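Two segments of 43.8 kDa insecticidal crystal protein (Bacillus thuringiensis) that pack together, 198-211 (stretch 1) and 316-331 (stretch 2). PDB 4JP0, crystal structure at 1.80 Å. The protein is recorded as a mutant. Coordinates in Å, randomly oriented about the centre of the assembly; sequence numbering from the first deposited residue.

Stretch 1 198-211: KTTPYYILKKYQYW
Stretch 2, residues 316-331: TSLELYRYNGSEIRIM

Strand 202-211 runs antiparallel to strand 316-323 (159° between N-to-C directions, axes 4.6 Å apart at closest), and the two stretches bury 1075 Å² in sum. Stretch 2 then turns through Gly325 (phi/psi 94/-14) into strand 327-331, which pairs with 316-323.

Stretch 1 enters as the end of a helix. Thr200, leaving helical angles at -144/59, uses its t rotamer to place OG1 2.9 Å from Tyr323 N, accepting a nearly linear hydrogen bond. A water donates to Tyr202 O (2.8 Å) and weakly to Tyr323 O (3.4 Å). Tyr203 (chi1 -80°, chi2 60°) is buried, with Arg322 CA over one ring face, 4.1 Å from its centroid; Tyr203 CE2 also meets Ile330 CD1 at 3.8 Å.

From Ile204 the register is regular, with extended phi/psi throughout. Ile204 pairs with Tyr321 (N to O 2.9 Å, O to N 2.8 Å), and its mt side chain carries CD1 to 3.7 Å from Tyr323 CD1. Leu205 (tp) lies opposite Leu320 at a CA-CA distance of 4.5 Å, both side chains on the sheet face away from Ile204 and Tyr321; its CB packs 3.9 Å from Leu320 CD1.

Lys206 pairs with Glu319 (N to O 2.9 Å, O to N 3.0 Å). Its extended mttt chain suits a long reach: NZ forms a salt bridge with Glu327 OE1 at 2.8 Å and sits over the Tyr321 ring, 4.6 Å from its centroid, in a cation-pi contact. Alongside, Tyr321 OH donates a very short 2.4 Å bond to Glu319 OE1.

Lys207, opposite Leu318, is buried on the Leu205 face, its aliphatic CG 3.5 Å from Thr316 CG2. Tyr208 (m) pairs with Ser317 (N to O 2.9 Å, O to N 2.8 Å). Finally, Gln209 (mt) faces Thr316 (m), NE2 donating to OG1 at 3.1 Å.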

# COMPACT_ATOMS: atom_id res chain seq x y z
N LYS A 198 -8.28 -10.80 15.21
CA LYS A 198 -8.17 -10.63 16.65
C LYS A 198 -6.80 -10.15 17.09
O LYS A 198 -6.69 -9.47 18.12
CB LYS A 198 -8.50 -11.95 17.38
CG LYS A 198 -9.98 -12.15 17.44
CD LYS A 198 -10.37 -13.56 17.88
CE LYS A 198 -10.13 -13.81 19.33
NZ LYS A 198 -9.95 -15.28 19.56
N THR A 199 -5.78 -10.46 16.30
CA THR A 199 -4.42 -10.15 16.69
C THR A 199 -3.75 -9.12 15.81
O THR A 199 -2.88 -8.41 16.29
CB THR A 199 -3.53 -11.41 16.74
OG1 THR A 199 -3.46 -12.02 15.45
CG2 THR A 199 -4.14 -12.47 17.66
N THR A 200 -4.13 -9.01 14.55
CA THR A 200 -3.48 -8.07 13.67
C THR A 200 -4.49 -7.46 12.69
O THR A 200 -4.35 -7.61 11.54
CB THR A 200 -2.24 -8.70 12.94
OG1 THR A 200 -1.72 -7.79 12.01
CG2 THR A 200 -2.61 -9.96 12.23
N PRO A 201 -5.52 -6.80 13.20
CA PRO A 201 -6.59 -6.32 12.31
C PRO A 201 -6.07 -5.31 11.30
O PRO A 201 -6.65 -5.17 10.24
CB PRO A 201 -7.60 -5.66 13.26
CG PRO A 201 -6.76 -5.37 14.53
CD PRO A 201 -5.83 -6.53 14.63
N TYR A 202 -5.01 -4.59 11.65
CA TYR A 202 -4.33 -3.75 10.67
C TYR A 202 -2.92 -4.21 10.43
O TYR A 202 -2.15 -4.40 11.39
CB TYR A 202 -4.30 -2.28 11.09
CG TYR A 202 -5.67 -1.66 11.03
CD1 TYR A 202 -6.54 -1.70 12.14
CD2 TYR A 202 -6.14 -1.08 9.85
CE1 TYR A 202 -7.84 -1.12 12.09
CE2 TYR A 202 -7.41 -0.51 9.79
CZ TYR A 202 -8.25 -0.53 10.90
OH TYR A 202 -9.50 0.00 10.78
N TYR A 203 -2.57 -4.39 9.16
CA TYR A 203 -1.17 -4.71 8.81
C TYR A 203 -0.45 -3.41 8.52
O TYR A 203 -1.08 -2.41 8.15
CB TYR A 203 -1.12 -5.57 7.53
CG TYR A 203 -1.42 -7.06 7.78
CD1 TYR A 203 -2.63 -7.46 8.33
CD2 TYR A 203 -0.47 -8.05 7.45
CE1 TYR A 203 -2.90 -8.82 8.59
CE2 TYR A 203 -0.71 -9.36 7.68
CZ TYR A 203 -1.94 -9.75 8.24
OH TYR A 203 -2.17 -11.09 8.46
N ILE A 204 0.88 -3.42 8.64
CA ILE A 204 1.70 -2.26 8.32
C ILE A 204 2.36 -2.46 6.96
O ILE A 204 3.05 -3.46 6.70
CB ILE A 204 2.80 -2.09 9.39
CG1 ILE A 204 2.17 -1.82 10.74
CG2 ILE A 204 3.73 -0.88 9.07
CD1 ILE A 204 3.19 -1.98 11.92
N LEU A 205 2.11 -1.52 6.07
CA LEU A 205 2.72 -1.54 4.73
C LEU A 205 3.71 -0.33 4.67
O LEU A 205 3.34 0.84 4.86
CB LEU A 205 1.63 -1.48 3.65
CG LEU A 205 2.05 -1.38 2.19
CD1 LEU A 205 3.05 -2.48 1.80
CD2 LEU A 205 0.81 -1.38 1.26
N LYS A 206 4.99 -0.65 4.44
CA LYS A 206 6.04 0.34 4.44
C LYS A 206 6.60 0.46 3.06
O LYS A 206 6.61 -0.54 2.30
CB LYS A 206 7.19 -0.15 5.30
CG LYS A 206 6.84 -0.54 6.70
CD LYS A 206 8.12 -0.73 7.51
CE LYS A 206 7.84 -1.31 8.87
NZ LYS A 206 9.05 -1.40 9.71
N LYS A 207 7.07 1.66 2.75
CA LYS A 207 7.82 1.92 1.51
C LYS A 207 9.18 2.52 1.83
O LYS A 207 9.25 3.64 2.36
CB LYS A 207 7.09 2.85 0.54
CG LYS A 207 7.72 2.80 -0.85
CD LYS A 207 7.17 3.85 -1.86
CE LYS A 207 7.76 5.24 -1.62
NZ LYS A 207 7.27 6.25 -2.63
N TYR A 208 10.25 1.78 1.55
CA TYR A 208 11.61 2.26 1.72
C TYR A 208 12.20 2.58 0.38
O TYR A 208 11.86 1.93 -0.63
CB TYR A 208 12.49 1.19 2.33
CG TYR A 208 12.18 0.83 3.77
CD1 TYR A 208 11.42 -0.31 4.09
CD2 TYR A 208 12.63 1.62 4.81
CE1 TYR A 208 11.13 -0.62 5.44
CE2 TYR A 208 12.35 1.28 6.14
CZ TYR A 208 11.60 0.17 6.44
OH TYR A 208 11.33 -0.14 7.78
N GLN A 209 13.07 3.58 0.35
CA GLN A 209 13.85 3.86 -0.86
C GLN A 209 15.30 4.06 -0.46
O GLN A 209 15.59 4.37 0.70
CB GLN A 209 13.30 5.05 -1.64
CG GLN A 209 11.96 4.77 -2.29
CD GLN A 209 11.41 5.99 -3.01
OE1 GLN A 209 11.50 7.11 -2.51
NE2 GLN A 209 10.82 5.78 -4.20
N TYR A 210 16.20 3.82 -1.41
CA TYR A 210 17.63 3.95 -1.22
C TYR A 210 18.29 3.77 -2.59
O TYR A 210 17.64 3.34 -3.54
CB TYR A 210 18.16 2.89 -0.25
CG TYR A 210 17.74 1.46 -0.54
CD1 TYR A 210 18.57 0.58 -1.23
CD2 TYR A 210 16.51 0.97 -0.09
CE1 TYR A 210 18.17 -0.76 -1.47
CE2 TYR A 210 16.13 -0.34 -0.31
CZ TYR A 210 16.95 -1.19 -0.98
OH TYR A 210 16.49 -2.48 -1.18
N TRP A 211 19.56 4.11 -2.68
CA TRP A 211 20.31 3.92 -3.91
C TRP A 211 21.08 2.59 -3.82
O TRP A 211 21.48 2.18 -2.74
CB TRP A 211 21.31 5.07 -4.07
CG TRP A 211 20.68 6.41 -4.34
CD1 TRP A 211 20.45 7.42 -3.44
CD2 TRP A 211 20.20 6.88 -5.61
NE1 TRP A 211 19.88 8.50 -4.08
CE2 TRP A 211 19.70 8.19 -5.40
CE3 TRP A 211 20.19 6.35 -6.91
CZ2 TRP A 211 19.16 8.96 -6.44
CZ3 TRP A 211 19.63 7.14 -7.97
CH2 TRP A 211 19.14 8.41 -7.72
N THR A 316 13.08 0.83 -4.72
CA THR A 316 11.90 0.99 -3.85
C THR A 316 11.57 -0.37 -3.28
O THR A 316 11.42 -1.35 -4.02
CB THR A 316 10.73 1.53 -4.64
OG1 THR A 316 11.05 2.86 -5.06
CG2 THR A 316 9.48 1.74 -3.73
N SER A 317 11.42 -0.46 -1.96
CA SER A 317 11.08 -1.72 -1.32
C SER A 317 9.72 -1.58 -0.61
O SER A 317 9.58 -0.81 0.31
CB SER A 317 12.15 -2.09 -0.28
OG SER A 317 11.88 -3.37 0.28
N LEU A 318 8.74 -2.34 -1.07
CA LEU A 318 7.41 -2.36 -0.45
C LEU A 318 7.40 -3.58 0.46
O LEU A 318 7.71 -4.69 0.01
CB LEU A 318 6.38 -2.48 -1.56
CG LEU A 318 6.06 -1.11 -2.17
CD1 LEU A 318 5.04 -1.21 -3.32
CD2 LEU A 318 5.54 -0.22 -1.10
N GLU A 319 7.09 -3.40 1.74
CA GLU A 319 7.19 -4.52 2.68
C GLU A 319 5.96 -4.50 3.59
O GLU A 319 5.60 -3.48 4.13
CB GLU A 319 8.47 -4.38 3.53
CG GLU A 319 9.76 -4.35 2.70
CD GLU A 319 11.01 -3.95 3.50
OE1 GLU A 319 11.00 -3.98 4.74
OE2 GLU A 319 12.04 -3.60 2.90
N LEU A 320 5.35 -5.66 3.76
CA LEU A 320 4.11 -5.79 4.50
C LEU A 320 4.32 -6.65 5.73
O LEU A 320 4.90 -7.75 5.63
CB LEU A 320 3.07 -6.44 3.60
CG LEU A 320 1.69 -6.65 4.21
CD1 LEU A 320 1.01 -5.31 4.39
CD2 LEU A 320 0.82 -7.54 3.30
N TYR A 321 3.80 -6.17 6.86
CA TYR A 321 3.99 -6.80 8.17
C TYR A 321 2.70 -7.02 8.95
O TYR A 321 1.82 -6.13 8.98
CB TYR A 321 4.86 -5.89 9.04
CG TYR A 321 6.22 -5.56 8.44
CD1 TYR A 321 6.35 -4.58 7.46
CD2 TYR A 321 7.36 -6.25 8.83
CE1 TYR A 321 7.55 -4.28 6.91
CE2 TYR A 321 8.61 -5.93 8.28
CZ TYR A 321 8.69 -4.97 7.31
OH TYR A 321 9.91 -4.64 6.74
N ARG A 322 2.59 -8.21 9.56
CA ARG A 322 1.56 -8.46 10.55
C ARG A 322 2.00 -7.65 11.76
O ARG A 322 3.20 -7.41 11.93
CB ARG A 322 1.60 -9.87 11.06
CG ARG A 322 1.08 -10.92 10.21
CD ARG A 322 0.85 -12.24 10.98
NE ARG A 322 0.86 -13.32 10.02
CZ ARG A 322 1.35 -14.52 10.23
NH1 ARG A 322 1.89 -14.83 11.41
NH2 ARG A 322 1.29 -15.40 9.24
N TYR A 323 1.08 -7.22 12.60
CA TYR A 323 1.52 -6.52 13.81
C TYR A 323 0.82 -7.02 15.01
O TYR A 323 -0.38 -6.65 15.19
CB TYR A 323 1.30 -5.01 13.79
CG TYR A 323 2.01 -4.40 14.98
CD1 TYR A 323 3.36 -4.09 14.91
CD2 TYR A 323 1.37 -4.23 16.21
CE1 TYR A 323 4.03 -3.55 15.97
CE2 TYR A 323 2.07 -3.68 17.32
CZ TYR A 323 3.40 -3.35 17.17
OH TYR A 323 4.15 -2.80 18.20
N ASN A 324 1.62 -7.80 15.79
CA ASN A 324 1.29 -8.56 17.02
C ASN A 324 2.06 -8.14 18.26
O ASN A 324 2.40 -9.02 19.06
CB ASN A 324 1.69 -10.05 16.84
CG ASN A 324 3.24 -10.32 17.05
OD1 ASN A 324 4.06 -9.41 16.99
ND2 ASN A 324 3.62 -11.60 17.28
N GLY A 325 2.34 -6.85 18.45
CA GLY A 325 3.24 -6.44 19.51
C GLY A 325 4.65 -6.31 18.95
O GLY A 325 5.55 -5.81 19.62
N SER A 326 4.85 -6.85 17.74
CA SER A 326 6.08 -6.75 16.96
C SER A 326 5.68 -6.94 15.51
O SER A 326 4.58 -7.39 15.24
CB SER A 326 7.13 -7.79 17.38
OG SER A 326 6.90 -9.07 16.80
N GLU A 327 6.56 -6.56 14.58
CA GLU A 327 6.26 -6.64 13.16
C GLU A 327 6.76 -7.98 12.60
O GLU A 327 7.94 -8.34 12.78
CB GLU A 327 6.98 -5.50 12.42
CG GLU A 327 6.55 -4.12 12.92
CD GLU A 327 7.36 -2.99 12.35
OE1 GLU A 327 8.34 -3.24 11.64
OE2 GLU A 327 7.01 -1.85 12.60
N ILE A 328 5.90 -8.69 11.89
CA ILE A 328 6.28 -9.95 11.23
C ILE A 328 6.10 -9.77 9.73
O ILE A 328 5.00 -9.58 9.26
CB ILE A 328 5.39 -11.12 11.74
CG1 ILE A 328 5.66 -11.34 13.24
CG2 ILE A 328 5.71 -12.42 10.97
CD1 ILE A 328 4.68 -12.34 13.93
N ARG A 329 7.19 -9.79 8.97
CA ARG A 329 7.10 -9.53 7.55
C ARG A 329 6.49 -10.72 6.83
O ARG A 329 6.93 -11.86 7.04
CB ARG A 329 8.50 -9.21 6.97
CG ARG A 329 8.45 -8.55 5.61
CD ARG A 329 9.85 -8.21 5.03
NE ARG A 329 10.62 -9.43 4.80
CZ ARG A 329 11.93 -9.55 4.90
NH1 ARG A 329 12.68 -8.50 5.20
NH2 ARG A 329 12.50 -10.73 4.68
N ILE A 330 5.49 -10.48 5.96
CA ILE A 330 4.90 -11.57 5.21
C ILE A 330 5.11 -11.39 3.70
O ILE A 330 4.81 -12.29 2.93
CB ILE A 330 3.40 -11.78 5.55
CG1 ILE A 330 2.54 -10.62 5.06
CG2 ILE A 330 3.21 -11.95 7.02
CD1 ILE A 330 1.07 -11.01 4.81
N MET A 331 5.64 -10.24 3.30
CA MET A 331 5.84 -9.97 1.90
C MET A 331 6.81 -8.82 1.68
O MET A 331 6.78 -7.83 2.40
CB MET A 331 4.51 -9.65 1.22
CG MET A 331 4.66 -9.64 -0.30
SD MET A 331 5.05 -7.99 -0.90
CE MET A 331 3.35 -7.46 -0.65
O HOH W 1 -2.63 -4.42 14.10